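Local coordinates for protein cytosolic phospholipase A2 delta (Homo sapiens, PDB 5IZ5) that hydrolyses the sn-2 ester of glycerophospholipids in a calcium-dependent manner, with a preference for linoleic acid at that position, releasing a lysophospholipid and a free fatty acid, at residues B[280-285]-B[512-517]; B[427-432]-B[531-536]; B[497-502]-B[608-613]; B[537-542]-B[581-586]. The protein carries 3 engineered substitutions. All blocks are in the same frame, centred on the assembly; numbering follows the deposited sequence.

Interaction 1: residues B[280-285]-B[512-517]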
loop_
_atom_site.group_PDB
_atom_site.type_symbol
_atom_site.label_atom_id
_atom_site.label_comp_id
_atom_site.label_asym_id
_atom_site.label_seq_id
_atom_site.Cartn_x
_atom_site.Cartn_y
_atom_site.Cartn_z
ATOM N N GLU B 280 -9.995 23.107 7.624
ATOM C CA GLU B 280 -10.566 21.748 7.628
ATOM C C GLU B 280 -10.602 21.111 6.227
ATOM O O GLU B 280 -11.627 20.558 5.808
ATOM C CB GLU B 280 -11.970 21.718 8.250
ATOM C CG GLU B 280 -12.046 22.117 9.706
ATOM C CD GLU B 280 -13.337 21.666 10.390
ATOM O OE1 GLU B 280 -13.851 20.563 10.072
ATOM O OE2 GLU B 280 -13.835 22.411 11.263
ATOM N N GLU B 281 -9.486 21.186 5.504
ATOM C CA GLU B 281 -9.364 20.507 4.213
ATOM C C GLU B 281 -8.163 19.577 4.175
ATOM O O GLU B 281 -7.038 19.953 4.485
ATOM C CB GLU B 281 -9.286 21.486 3.045
ATOM C CG GLU B 281 -9.414 20.786 1.670
ATOM C CD GLU B 281 -9.710 21.730 0.512
ATOM O OE1 GLU B 281 -9.325 22.920 0.601
ATOM O OE2 GLU B 281 -10.319 21.271 -0.498
ATOM N N LEU B 282 -8.450 18.376 3.714
ATOM C CA LEU B 282 -7.556 17.239 3.737
ATOM C C LEU B 282 -6.995 16.983 2.358
ATOM O O LEU B 282 -7.691 17.147 1.366
ATOM C CB LEU B 282 -8.370 16.034 4.203
ATOM C CG LEU B 282 -8.335 15.655 5.683
ATOM C CD1 LEU B 282 -8.138 16.837 6.630
ATOM C CD2 LEU B 282 -9.585 14.868 6.034
ATOM N N ALA B 283 -5.726 16.590 2.297
ATOM C CA ALA B 283 -5.145 16.066 1.074
ATOM C C ALA B 283 -5.528 14.591 0.904
ATOM O O ALA B 283 -5.533 14.068 -0.202
ATOM C CB ALA B 283 -3.636 16.231 1.090
ATOM N N VAL B 284 -5.857 13.923 2.002
ATOM C CA VAL B 284 -6.295 12.527 1.946
ATOM C C VAL B 284 -7.819 12.458 1.792
ATOM O O VAL B 284 -8.550 13.005 2.619
ATOM C CB VAL B 284 -5.831 11.751 3.203
ATOM C CG1 VAL B 284 -6.272 10.294 3.140
ATOM C CG2 VAL B 284 -4.314 11.830 3.348
ATOM N N HIS B 285 -8.273 11.772 0.738
ATOM C CA HIS B 285 -9.691 11.546 0.446
ATOM C C HIS B 285 -10.214 10.407 1.323
ATOM O O HIS B 285 -9.694 9.299 1.289
ATOM C CB HIS B 285 -9.892 11.151 -1.039
ATOM C CG HIS B 285 -9.193 12.045 -2.028
ATOM N ND1 HIS B 285 -8.767 11.595 -3.265
ATOM C CD2 HIS B 285 -8.847 13.355 -1.969
ATOM C CE1 HIS B 285 -8.195 12.590 -3.922
ATOM N NE2 HIS B 285 -8.227 13.667 -3.157
ATOM N N MET B 512 -2.388 13.591 9.935
ATOM C CA MET B 512 -3.829 13.766 10.129
ATOM C C MET B 512 -4.543 14.176 8.838
ATOM O O MET B 512 -5.445 15.022 8.850
ATOM C CB MET B 512 -4.102 14.782 11.240
ATOM C CG MET B 512 -5.488 14.692 11.855
ATOM S SD MET B 512 -5.694 13.229 12.852
ATOM C CE MET B 512 -4.682 13.631 14.278
ATOM N N GLY B 513 -4.133 13.568 7.727
ATOM C CA GLY B 513 -4.779 13.798 6.450
ATOM C C GLY B 513 -4.290 15.020 5.711
ATOM O O GLY B 513 -4.690 15.224 4.565
ATOM N N ARG B 514 -3.434 15.827 6.346
ATOM C CA ARG B 514 -2.848 17.007 5.702
ATOM C C ARG B 514 -1.465 16.710 5.145
ATOM O O ARG B 514 -0.683 15.960 5.731
ATOM C CB ARG B 514 -2.721 18.183 6.676
ATOM C CG ARG B 514 -4.005 18.962 6.900
ATOM C CD ARG B 514 -4.841 18.359 8.003
ATOM N NE ARG B 514 -5.966 19.211 8.369
ATOM C CZ ARG B 514 -6.924 18.865 9.223
ATOM N NH1 ARG B 514 -6.911 17.665 9.791
ATOM N NH2 ARG B 514 -7.907 19.717 9.504
ATOM N N LEU B 515 -1.167 17.327 4.012
ATOM C CA LEU B 515 0.148 17.228 3.405
ATOM C C LEU B 515 1.145 18.055 4.219
ATOM O O LEU B 515 0.958 19.254 4.379
ATOM C CB LEU B 515 0.074 17.730 1.965
ATOM C CG LEU B 515 1.382 17.801 1.188
ATOM C CD1 LEU B 515 1.950 16.407 0.975
ATOM C CD2 LEU B 515 1.143 18.509 -0.135
ATOM N N MET B 516 2.178 17.400 4.746
ATOM C CA MET B 516 3.201 18.043 5.577
ATOM C C MET B 516 4.438 18.407 4.762
ATOM O O MET B 516 5.024 19.470 4.960
ATOM C CB MET B 516 3.610 17.123 6.733
ATOM C CG MET B 516 2.509 16.861 7.748
ATOM S SD MET B 516 2.059 18.351 8.700
ATOM C CE MET B 516 0.627 18.953 7.817
ATOM N N ARG B 517 4.845 17.525 3.855
ATOM C CA ARG B 517 5.978 17.811 2.972
ATOM C C ARG B 517 5.817 17.105 1.635
ATOM O O ARG B 517 5.784 15.875 1.569
ATOM C CB ARG B 517 7.302 17.396 3.618
ATOM C CG ARG B 517 8.516 17.848 2.826
ATOM C CD ARG B 517 9.783 17.798 3.658
ATOM N NE ARG B 517 10.300 16.436 3.799
ATOM C CZ ARG B 517 11.208 15.862 3.007
ATOM N NH1 ARG B 517 11.730 16.514 1.968
ATOM N NH2 ARG B 517 11.595 14.611 3.253
#

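Interaction 2: residues B[427-432]-B[531-536]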
loop_
_atom_site.group_PDB
_atom_site.type_symbol
_atom_site.label_atom_id
_atom_site.label_comp_id
_atom_site.label_asym_id
_atom_site.label_seq_id
_atom_site.Cartn_x
_atom_site.Cartn_y
_atom_site.Cartn_z
ATOM N N THR B 427 17.021 1.246 -1.008
ATOM C CA THR B 427 16.671 -0.145 -0.815
ATOM C C THR B 427 16.872 -0.933 -2.103
ATOM O O THR B 427 17.208 -0.370 -3.153
ATOM C CB THR B 427 15.207 -0.294 -0.372
ATOM O OG1 THR B 427 14.346 -0.008 -1.477
ATOM C CG2 THR B 427 14.867 0.640 0.778
ATOM N N PHE B 428 16.666 -2.245 -2.013
ATOM C CA PHE B 428 16.736 -3.127 -3.179
ATOM C C PHE B 428 15.758 -2.674 -4.267
ATOM O O PHE B 428 16.050 -2.781 -5.454
ATOM C CB PHE B 428 16.405 -4.573 -2.782
ATOM C CG PHE B 428 17.588 -5.383 -2.334
ATOM C CD1 PHE B 428 18.200 -5.081 -1.131
ATOM C CD2 PHE B 428 18.061 -6.471 -3.073
ATOM C CE1 PHE B 428 19.283 -5.809 -0.675
ATOM C CE2 PHE B 428 19.144 -7.210 -2.617
ATOM C CZ PHE B 428 19.754 -6.878 -1.415
ATOM N N VAL B 429 14.603 -2.173 -3.841
ATOM C CA VAL B 429 13.578 -1.685 -4.752
ATOM C C VAL B 429 14.094 -0.543 -5.605
ATOM O O VAL B 429 13.776 -0.465 -6.786
ATOM C CB VAL B 429 12.320 -1.237 -3.985
ATOM C CG1 VAL B 429 11.408 -0.389 -4.859
ATOM C CG2 VAL B 429 11.578 -2.456 -3.464
ATOM N N ASP B 430 14.910 0.324 -5.018
ATOM C CA ASP B 430 15.460 1.445 -5.758
ATOM C C ASP B 430 16.412 0.984 -6.842
ATOM O O ASP B 430 16.369 1.514 -7.955
ATOM C CB ASP B 430 16.146 2.437 -4.822
ATOM C CG ASP B 430 15.185 3.027 -3.821
ATOM O OD1 ASP B 430 14.330 3.838 -4.224
ATOM O OD2 ASP B 430 15.266 2.674 -2.635
ATOM N N LEU B 431 17.250 -0.012 -6.547
ATOM C CA LEU B 431 18.172 -0.507 -7.570
ATOM C C LEU B 431 17.399 -1.264 -8.637
ATOM O O LEU B 431 17.686 -1.141 -9.823
ATOM C CB LEU B 431 19.245 -1.415 -6.977
ATOM C CG LEU B 431 20.254 -1.955 -7.993
ATOM C CD1 LEU B 431 20.994 -0.834 -8.711
ATOM C CD2 LEU B 431 21.242 -2.886 -7.312
ATOM N N TRP B 432 16.437 -2.069 -8.203
ATOM C CA TRP B 432 15.616 -2.841 -9.123
ATOM C C TRP B 432 14.863 -1.918 -10.082
ATOM O O TRP B 432 14.750 -2.217 -11.272
ATOM C CB TRP B 432 14.669 -3.740 -8.344
ATOM C CG TRP B 432 13.616 -4.408 -9.156
ATOM C CD1 TRP B 432 12.280 -4.379 -8.919
ATOM C CD2 TRP B 432 13.803 -5.209 -10.333
ATOM N NE1 TRP B 432 11.618 -5.108 -9.870
ATOM C CE2 TRP B 432 12.528 -5.629 -10.752
ATOM C CE3 TRP B 432 14.925 -5.613 -11.073
ATOM C CZ2 TRP B 432 12.338 -6.441 -11.873
ATOM C CZ3 TRP B 432 14.736 -6.418 -12.194
ATOM C CH2 TRP B 432 13.450 -6.822 -12.583
ATOM N N TRP B 531 5.617 -2.851 -7.545
ATOM C CA TRP B 531 4.616 -3.795 -8.043
ATOM C C TRP B 531 5.214 -5.166 -8.353
ATOM O O TRP B 531 4.546 -6.184 -8.190
ATOM C CB TRP B 531 3.925 -3.231 -9.290
ATOM C CG TRP B 531 3.173 -1.952 -9.025
ATOM C CD1 TRP B 531 2.548 -1.590 -7.865
ATOM C CD2 TRP B 531 2.946 -0.889 -9.948
ATOM N NE1 TRP B 531 1.955 -0.367 -8.002
ATOM C CE2 TRP B 531 2.183 0.089 -9.275
ATOM C CE3 TRP B 531 3.323 -0.660 -11.280
ATOM C CZ2 TRP B 531 1.783 1.273 -9.887
ATOM C CZ3 TRP B 531 2.932 0.523 -11.883
ATOM C CH2 TRP B 531 2.167 1.470 -11.189
ATOM N N SER B 532 6.459 -5.175 -8.814
ATOM C CA SER B 532 7.149 -6.400 -9.177
ATOM C C SER B 532 8.353 -6.684 -8.269
ATOM O O SER B 532 9.328 -7.300 -8.724
ATOM C CB SER B 532 7.585 -6.336 -10.648
ATOM O OG SER B 532 8.537 -5.309 -10.878
ATOM N N ASN B 533 8.298 -6.241 -7.004
ATOM C CA ASN B 533 9.454 -6.426 -6.096
ATOM C C ASN B 533 9.712 -7.851 -5.583
ATOM O O ASN B 533 10.612 -8.071 -4.775
ATOM C CB ASN B 533 9.513 -5.384 -4.952
ATOM C CG ASN B 533 8.453 -5.569 -3.877
ATOM O OD1 ASN B 533 7.764 -6.582 -3.801
ATOM N ND2 ASN B 533 8.329 -4.555 -3.016
ATOM N N ILE B 534 8.954 -8.827 -6.082
ATOM C CA ILE B 534 9.362 -10.227 -5.945
ATOM C C ILE B 534 10.797 -10.370 -6.479
ATOM O O ILE B 534 11.585 -11.165 -5.974
ATOM C CB ILE B 534 8.402 -11.207 -6.672
ATOM C CG1 ILE B 534 8.694 -12.656 -6.273
ATOM C CG2 ILE B 534 8.498 -11.058 -8.188
ATOM C CD1 ILE B 534 8.180 -13.017 -4.895
ATOM N N PHE B 535 11.140 -9.559 -7.476
ATOM C CA PHE B 535 12.483 -9.590 -8.045
ATOM C C PHE B 535 13.570 -9.068 -7.104
ATOM O O PHE B 535 14.732 -9.436 -7.265
ATOM C CB PHE B 535 12.550 -8.844 -9.374
ATOM C CG PHE B 535 11.918 -9.582 -10.518
ATOM C CD1 PHE B 535 12.675 -10.322 -11.427
ATOM C CD2 PHE B 535 10.555 -9.531 -10.686
ATOM C CE1 PHE B 535 12.060 -10.995 -12.474
ATOM C CE2 PHE B 535 9.933 -10.202 -11.719
ATOM C CZ PHE B 535 10.685 -10.937 -12.617
ATOM N N SER B 536 13.207 -8.211 -6.148
ATOM C CA SER B 536 14.119 -7.798 -5.080
ATOM C C SER B 536 14.524 -8.995 -4.241
ATOM O O SER B 536 15.679 -9.121 -3.851
ATOM C CB SER B 536 13.488 -6.740 -4.168
ATOM O OG SER B 536 13.133 -5.591 -4.906
#

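Interaction 3: residues B[497-502]-B[608-613]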
loop_
_atom_site.group_PDB
_atom_site.type_symbol
_atom_site.label_atom_id
_atom_site.label_comp_id
_atom_site.label_asym_id
_atom_site.label_seq_id
_atom_site.Cartn_x
_atom_site.Cartn_y
_atom_site.Cartn_z
ATOM N N TYR B 497 -9.361 0.899 4.538
ATOM C CA TYR B 497 -9.567 2.126 5.331
ATOM C C TYR B 497 -10.345 3.221 4.587
ATOM O O TYR B 497 -10.696 4.262 5.175
ATOM C CB TYR B 497 -8.225 2.699 5.793
ATOM C CG TYR B 497 -7.373 1.777 6.636
ATOM C CD1 TYR B 497 -7.727 1.463 7.939
ATOM C CD2 TYR B 497 -6.196 1.251 6.140
ATOM C CE1 TYR B 497 -6.938 0.620 8.712
ATOM C CE2 TYR B 497 -5.397 0.419 6.899
ATOM C CZ TYR B 497 -5.772 0.106 8.188
ATOM O OH TYR B 497 -4.983 -0.721 8.948
ATOM N N GLY B 498 -10.607 3.000 3.298
ATOM C CA GLY B 498 -11.320 3.978 2.489
ATOM C C GLY B 498 -10.615 5.322 2.447
ATOM O O GLY B 498 -11.237 6.365 2.623
ATOM N N ALA B 499 -9.315 5.288 2.192
ATOM C CA ALA B 499 -8.476 6.476 2.305
ATOM C C ALA B 499 -7.476 6.503 1.167
ATOM O O ALA B 499 -6.721 5.555 0.977
ATOM C CB ALA B 499 -7.768 6.488 3.651
ATOM N N PHE B 500 -7.480 7.594 0.413
ATOM C CA PHE B 500 -6.759 7.669 -0.841
ATOM C C PHE B 500 -6.105 9.036 -1.038
ATOM O O PHE B 500 -6.570 10.048 -0.514
ATOM C CB PHE B 500 -7.727 7.387 -2.003
ATOM C CG PHE B 500 -8.179 5.948 -2.100
ATOM C CD1 PHE B 500 -7.613 5.090 -3.036
ATOM C CD2 PHE B 500 -9.185 5.463 -1.279
ATOM C CE1 PHE B 500 -8.020 3.763 -3.124
ATOM C CE2 PHE B 500 -9.599 4.136 -1.357
ATOM C CZ PHE B 500 -9.014 3.285 -2.284
ATOM N N VAL B 501 -5.040 9.063 -1.826
ATOM C CA VAL B 501 -4.439 10.312 -2.265
ATOM C C VAL B 501 -4.200 10.253 -3.764
ATOM O O VAL B 501 -4.099 9.167 -4.331
ATOM C CB VAL B 501 -3.098 10.600 -1.563
ATOM C CG1 VAL B 501 -3.313 10.830 -0.075
ATOM C CG2 VAL B 501 -2.103 9.475 -1.809
ATOM N N PRO B 502 -4.109 11.421 -4.413
ATOM C CA PRO B 502 -3.719 11.410 -5.813
ATOM C C PRO B 502 -2.324 10.811 -5.976
ATOM O O PRO B 502 -1.482 10.968 -5.093
ATOM C CB PRO B 502 -3.709 12.895 -6.206
ATOM C CG PRO B 502 -4.479 13.611 -5.159
ATOM C CD PRO B 502 -4.383 12.784 -3.911
ATOM N N ASN B 608 3.844 6.999 5.118
ATOM C CA ASN B 608 2.451 6.612 5.213
ATOM C C ASN B 608 1.521 7.822 5.153
ATOM O O ASN B 608 1.468 8.615 6.089
ATOM C CB ASN B 608 2.226 5.856 6.518
ATOM C CG ASN B 608 0.794 5.392 6.681
ATOM O OD1 ASN B 608 0.000 5.418 5.734
ATOM N ND2 ASN B 608 0.468 4.920 7.868
ATOM N N PHE B 609 0.769 7.945 4.061
ATOM C CA PHE B 609 -0.187 9.047 3.916
ATOM C C PHE B 609 -1.330 9.020 4.943
ATOM O O PHE B 609 -2.021 10.014 5.125
ATOM C CB PHE B 609 -0.722 9.160 2.470
ATOM C CG PHE B 609 -1.312 7.891 1.910
ATOM C CD1 PHE B 609 -2.642 7.567 2.124
ATOM C CD2 PHE B 609 -0.544 7.048 1.117
ATOM C CE1 PHE B 609 -3.185 6.406 1.585
ATOM C CE2 PHE B 609 -1.081 5.885 0.587
ATOM C CZ PHE B 609 -2.400 5.568 0.821
ATOM N N LEU B 610 -1.518 7.890 5.622
ATOM C CA LEU B 610 -2.488 7.802 6.706
ATOM C C LEU B 610 -1.958 8.274 8.067
ATOM O O LEU B 610 -2.723 8.300 9.035
ATOM C CB LEU B 610 -2.976 6.355 6.853
ATOM C CG LEU B 610 -3.572 5.682 5.616
ATOM C CD1 LEU B 610 -4.134 4.319 5.985
ATOM C CD2 LEU B 610 -4.656 6.542 4.978
ATOM N N GLN B 611 -0.677 8.640 8.150
ATOM C CA GLN B 611 -0.038 8.919 9.443
ATOM C C GLN B 611 -0.842 9.862 10.342
ATOM O O GLN B 611 -1.277 10.931 9.918
ATOM C CB GLN B 611 1.373 9.492 9.259
ATOM C CG GLN B 611 2.091 9.719 10.587
ATOM C CD GLN B 611 3.542 10.156 10.446
ATOM O OE1 GLN B 611 4.039 10.422 9.352
ATOM N NE2 GLN B 611 4.221 10.256 11.573
ATOM N N GLY B 612 -1.051 9.445 11.583
ATOM C CA GLY B 612 -1.699 10.292 12.572
ATOM C C GLY B 612 -3.212 10.201 12.606
ATOM O O GLY B 612 -3.819 10.540 13.616
ATOM N N LEU B 613 -3.830 9.715 11.530
ATOM C CA LEU B 613 -5.273 9.496 11.530
ATOM C C LEU B 613 -5.615 8.435 12.560
ATOM O O LEU B 613 -4.789 7.566 12.871
ATOM C CB LEU B 613 -5.757 9.062 10.145
ATOM C CG LEU B 613 -5.584 10.113 9.046
ATOM C CD1 LEU B 613 -5.807 9.497 7.674
ATOM C CD2 LEU B 613 -6.515 11.297 9.281
#

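Interaction 4: residues B[537-542]-B[581-586]. With SO4 (sulfate ion), chain M.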
loop_
_atom_site.group_PDB
_atom_site.type_symbol
_atom_site.label_atom_id
_atom_site.label_comp_id
_atom_site.label_asym_id
_atom_site.label_seq_id
_atom_site.Cartn_x
_atom_site.Cartn_y
_atom_site.Cartn_z
ATOM N N LEU B 537 13.571 -9.872 -3.956
ATOM C CA LEU B 537 13.889 -11.071 -3.208
ATOM C C LEU B 537 14.705 -12.051 -4.046
ATOM O O LEU B 537 15.611 -12.692 -3.526
ATOM C CB LEU B 537 12.612 -11.726 -2.689
ATOM C CG LEU B 537 12.675 -13.130 -2.076
ATOM C CD1 LEU B 537 11.472 -13.344 -1.174
ATOM C CD2 LEU B 537 12.717 -14.232 -3.131
ATOM N N ASN B 538 14.403 -12.168 -5.337
ATOM C CA ASN B 538 15.206 -13.029 -6.202
ATOM C C ASN B 538 16.639 -12.525 -6.351
ATOM O O ASN B 538 17.575 -13.315 -6.488
ATOM C CB ASN B 538 14.588 -13.187 -7.582
ATOM C CG ASN B 538 13.310 -13.992 -7.556
ATOM O OD1 ASN B 538 12.932 -14.550 -6.523
ATOM N ND2 ASN B 538 12.631 -14.047 -8.689
ATOM N N LEU B 539 16.810 -11.206 -6.331
ATOM C CA LEU B 539 18.146 -10.619 -6.440
ATOM C C LEU B 539 18.916 -10.919 -5.157
ATOM O O LEU B 539 20.099 -11.232 -5.194
ATOM C CB LEU B 539 18.066 -9.106 -6.675
ATOM C CG LEU B 539 19.330 -8.369 -7.137
ATOM C CD1 LEU B 539 19.957 -8.963 -8.389
ATOM C CD2 LEU B 539 19.025 -6.887 -7.371
ATOM N N LEU B 540 18.220 -10.867 -4.028
ATOM C CA LEU B 540 18.847 -11.099 -2.736
ATOM C C LEU B 540 19.344 -12.543 -2.598
ATOM O O LEU B 540 20.458 -12.769 -2.132
ATOM C CB LEU B 540 17.859 -10.747 -1.617
ATOM C CG LEU B 540 18.360 -11.007 -0.169
ATOM C CD1 LEU B 540 18.196 -9.808 0.763
ATOM C CD2 LEU B 540 17.651 -12.205 0.444
ATOM N N ASP B 541 18.521 -13.510 -3.000
ATOM C CA ASP B 541 18.916 -14.925 -2.969
ATOM C C ASP B 541 20.027 -15.276 -3.960
ATOM O O ASP B 541 20.934 -16.048 -3.643
ATOM C CB ASP B 541 17.722 -15.840 -3.266
ATOM C CG ASP B 541 16.734 -15.946 -2.111
ATOM O OD1 ASP B 541 17.003 -15.432 -1.000
ATOM O OD2 ASP B 541 15.667 -16.564 -2.331
ATOM N N ALA B 542 19.936 -14.741 -5.170
ATOM C CA ALA B 542 20.949 -14.991 -6.189
ATOM C C ALA B 542 22.311 -14.405 -5.810
ATOM O O ALA B 542 23.346 -14.938 -6.202
ATOM C CB ALA B 542 20.501 -14.434 -7.527
ATOM N N SER B 581 20.567 -14.706 -16.929
ATOM C CA SER B 581 21.883 -14.099 -17.073
ATOM C C SER B 581 22.081 -12.874 -16.188
ATOM O O SER B 581 23.087 -12.773 -15.496
ATOM C CB SER B 581 22.126 -13.682 -18.518
ATOM O OG SER B 581 22.079 -14.800 -19.382
ATOM N N TRP B 582 21.131 -11.941 -16.238
ATOM C CA TRP B 582 21.240 -10.673 -15.499
ATOM C C TRP B 582 21.380 -10.850 -13.985
ATOM O O TRP B 582 21.971 -10.013 -13.308
ATOM C CB TRP B 582 20.016 -9.783 -15.788
ATOM C CG TRP B 582 18.769 -10.183 -15.049
ATOM C CD1 TRP B 582 17.852 -11.114 -15.441
ATOM C CD2 TRP B 582 18.305 -9.668 -13.793
ATOM N NE1 TRP B 582 16.852 -11.219 -14.507
ATOM C CE2 TRP B 582 17.103 -10.341 -13.488
ATOM C CE3 TRP B 582 18.790 -8.708 -12.895
ATOM C CZ2 TRP B 582 16.376 -10.081 -12.324
ATOM C CZ3 TRP B 582 18.062 -8.451 -11.736
ATOM C CH2 TRP B 582 16.870 -9.135 -11.464
ATOM N N LEU B 583 20.843 -11.953 -13.480
ATOM C CA LEU B 583 20.687 -12.185 -12.054
ATOM C C LEU B 583 21.902 -12.853 -11.371
ATOM O O LEU B 583 21.973 -12.899 -10.139
ATOM C CB LEU B 583 19.430 -13.040 -11.859
ATOM C CG LEU B 583 18.818 -13.133 -10.468
ATOM C CD1 LEU B 583 18.755 -11.768 -9.798
ATOM C CD2 LEU B 583 17.437 -13.768 -10.539
ATOM N N GLN B 584 22.859 -13.346 -12.155
ATOM C CA GLN B 584 23.938 -14.182 -11.615
ATOM C C GLN B 584 25.006 -13.402 -10.835
ATOM O O GLN B 584 25.283 -12.245 -11.147
ATOM C CB GLN B 584 24.600 -14.984 -12.745
ATOM C CG GLN B 584 23.713 -16.028 -13.417
ATOM C CD GLN B 584 23.241 -17.132 -12.477
ATOM O OE1 GLN B 584 23.955 -17.530 -11.555
ATOM N NE2 GLN B 584 22.033 -17.639 -12.714
ATOM N N PRO B 585 25.635 -14.051 -9.833
ATOM C CA PRO B 585 26.510 -13.360 -8.870
ATOM C C PRO B 585 27.811 -12.748 -9.415
ATOM O O PRO B 585 28.409 -11.916 -8.730
ATOM C CB PRO B 585 26.858 -14.457 -7.844
ATOM C CG PRO B 585 26.001 -15.633 -8.167
ATOM C CD PRO B 585 25.640 -15.509 -9.612
ATOM N N GLY B 586 28.255 -13.144 -10.603
ATOM C CA GLY B 586 29.526 -12.638 -11.136
ATOM C C GLY B 586 29.424 -11.500 -12.142
ATOM O O GLY B 586 30.392 -11.196 -12.842
HETATM S S SO4 M . 21.975 -11.931 -22.066
HETATM O O1 SO4 M . 21.768 -12.386 -23.461
HETATM O O2 SO4 M . 20.701 -11.417 -21.511
HETATM O O3 SO4 M . 22.457 -13.061 -21.245
HETATM O O4 SO4 M . 22.990 -10.858 -22.033
#

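Interaction 1: residues B[280-285]-B[512-517]
Gly-513 O accepts from two successive backbone amides across the contact. Ala-283 N gives the shorter bond, 2.8 Å to Gly-513 O, but its N-H is bent, at 130°; Val-284 N lies 3.1 Å from Gly-513 O and points at it more squarely, at 152°. Glycine suits this place: its phi is positive, and Leu-282 CG lies too close to where a beta carbon would stand. Val-284 CG2 also reaches Gly-513 CA, at 3.7 Å. Strands 509-511 and 514-517 form a hairpin whose tip, Met-512 and Gly-513, has backbone angles close to those of a type I' turn; further along, Met-516 and Arg-517 both face Glu-509 in a classic beta bulge. The chain of Arg-514 bends at chi2 (87°), which turns CD aside; NH1, farther out, gives a bond of 3.2 Å to Met-512 O, while NH2 is held by Pro-279 O. NE is buried with no partner in the model. Leu-282 CD1 lies over one face of the guanidinium, 3.5 Å from Arg-514 NH1, an apolar cover that takes up none of the N-H groups. Ala-283 is small enough for its CB to meet Leu-515 CB at 4.1 Å. Behind the contact, Leu-282 leans on Ile-155 and Ala-162, and Arg-514 on Leu-165, in strands 152-156 and 160-172.

Interaction 2: residues B[427-432]-B[531-536]
Trp-432 and Ser-532 share the direct hydrogen bond of this contact: the indole NE1 gives to Ser-532 OG at 3.2 Å, fairly straight (157°), with the oxygen close to the ring plane. A hydroxyl is apt here because it can give and accept; OG also bonds Glu-528 O and Trp-369 NE1, so three groups grip it. Within 427-432, Thr-427 and Asp-430 form a capping box at the start of helix 428-441, Thr-427 N giving to Asp-430 OD2 at 2.8 Å.

The aromatic contact is an offset one. Trp-432 has CG anti to its backbone N (chi1 170°), which directs the indole to 531-536. Its six-membered ring and the ring of Phe-535 are nearly parallel, 10° apart, but slid apart, centroids 4.8 Å from each other, so that the rings barely overlap. Phe-535 CB, rather than its ring, lies over the indole face, a CH-pi contact 3.7 Å from the centroid of the Trp-432 six-membered ring.

Van der Waals contacts complete the seam. Val-429 CG2 touches Asn-533 CB at 3.9 Å, and Phe-428 CB meets Ser-536 CB at 3.9 Å; the small serine lets the helices come close.

Asn-533 spends its amide elsewhere, ND2 giving to Leu-649 O. The seam is therefore consistent with positioning Asn-533, whose OD1 accepts from the backbone N of Asp-651, by similarity the proton acceptor.

Interaction 3: residues B[497-502]-B[608-613]
Tyr-497 OH is gripped from two sources, Glu-483 OE1 and the backbone N of Thr-641, which would steady the ring whose CD2 meets Leu-610 CD1 at 3.7 Å. Leucine's forked end serves two neighbours here: while CD1 goes to the tyrosine, CD2 presses on Ala-499 CB at 3.4 Å, tighter than usual van der Waals contact; Ala-499 offers just a methyl there. Val-501 sets both its methyls on one side of the Phe-609 ring: CG2 over the face, 4.2 Å from the ring centroid and 15° off the normal, and CG1 4.0 Å from Phe-609 CD1. Phe-609 CG stands between its backbone N and carbonyl carbon (chi1 54°), bringing the ring to the strand. At its edge, near its plane, Ala-499 O is 3.7 Å from Phe-609 CE1. Strand 499-501 belongs to the mixed sheet of the catalytic domain, between strands 285-286 and 492-494, and enters through a G1 beta bulge at Gly-498 and Ala-499, where the glycine's positive phi is expected. Ala-499 and Val-501 face the loop, whereas Phe-500 points away and makes a cation-pi contact with Arg-665. The loop is shaped by an Asx turn, Leu-610 N giving to Asn-608 OD1 at 2.9 Å from well above the side-chain carbonyl plane (67°). A type I turn spans Asn-608 to Gln-611, and a type II turn follows from Leu-610 to Leu-613, with Gly-612 at its third position.

Interaction 4: residues B[537-542]-B[581-586]
Leu-539 and Leu-583 have their CA atoms 6.4 Å apart, and Ala-542 CA is 6.2 Å from Gln-584 CA, so the irregular 581-586 runs close beside helix 534-543. Leu-583 carries the contact. Its chi1 of -164° sets CG anti to the backbone N, where it rests 3.6 Å from Ala-542 CB. Separately, Leu-583 CD1 meets Leu-539 CD1 at 3.4 Å, tighter than usual. Alanine suits this near approach, since its lone methyl also comes within 3.4 Å of Leu-583 O. Two residues further on, Pro-585 CG touches Ala-542 O at 3.4 Å, its ring packing on the helix backbone. Trp-582 adds its rim: CZ3 touches Leu-539 CD1 at 3.9 Å, while Leu-583 CB lies over the centre of one face of the indole. No hydrogen bond crosses the contact; the polar ends are satisfied outside the two segments, Asn-538 OD1 by Arg-577 NH1 and Trp-582 NE1 by Ser-773 O. A sulfate, probably from the crystallisation liquor, lies near Ser-581, though its exact placement is doubtful. The contact fastens the connection leading to helix 588-593 onto helix 534-543, while helix 428-441 packs next to both, its Trp-432 and Met-439 against Trp-582 and its Phe-428 against Leu-540.

How the interactions relate
The four contacts form two groups within the catalytic domain. Interactions 1 and 3 have centres about 9 Å apart and meet through the pairing of strands 285-286 and 499-501 and through Met-512 N bonding Gln-611 O, beside the antiparallel sheet that includes strands 152-156 and 160-172. Interactions 2 and 4, centres about 12 Å apart, share helix 534-543 and join where Trp-432 and Phe-535 pack on Trp-582. The groups lie far apart: the centres of interactions 1 and 4 are about 41 Å from each other. Along the chain 1, 2 and 3 cross one another, and 4 is nested within the loop closed by 3. One group thus borders the C2 side; the other lies by helix 534-543, near Asp-651, the probable proton acceptor.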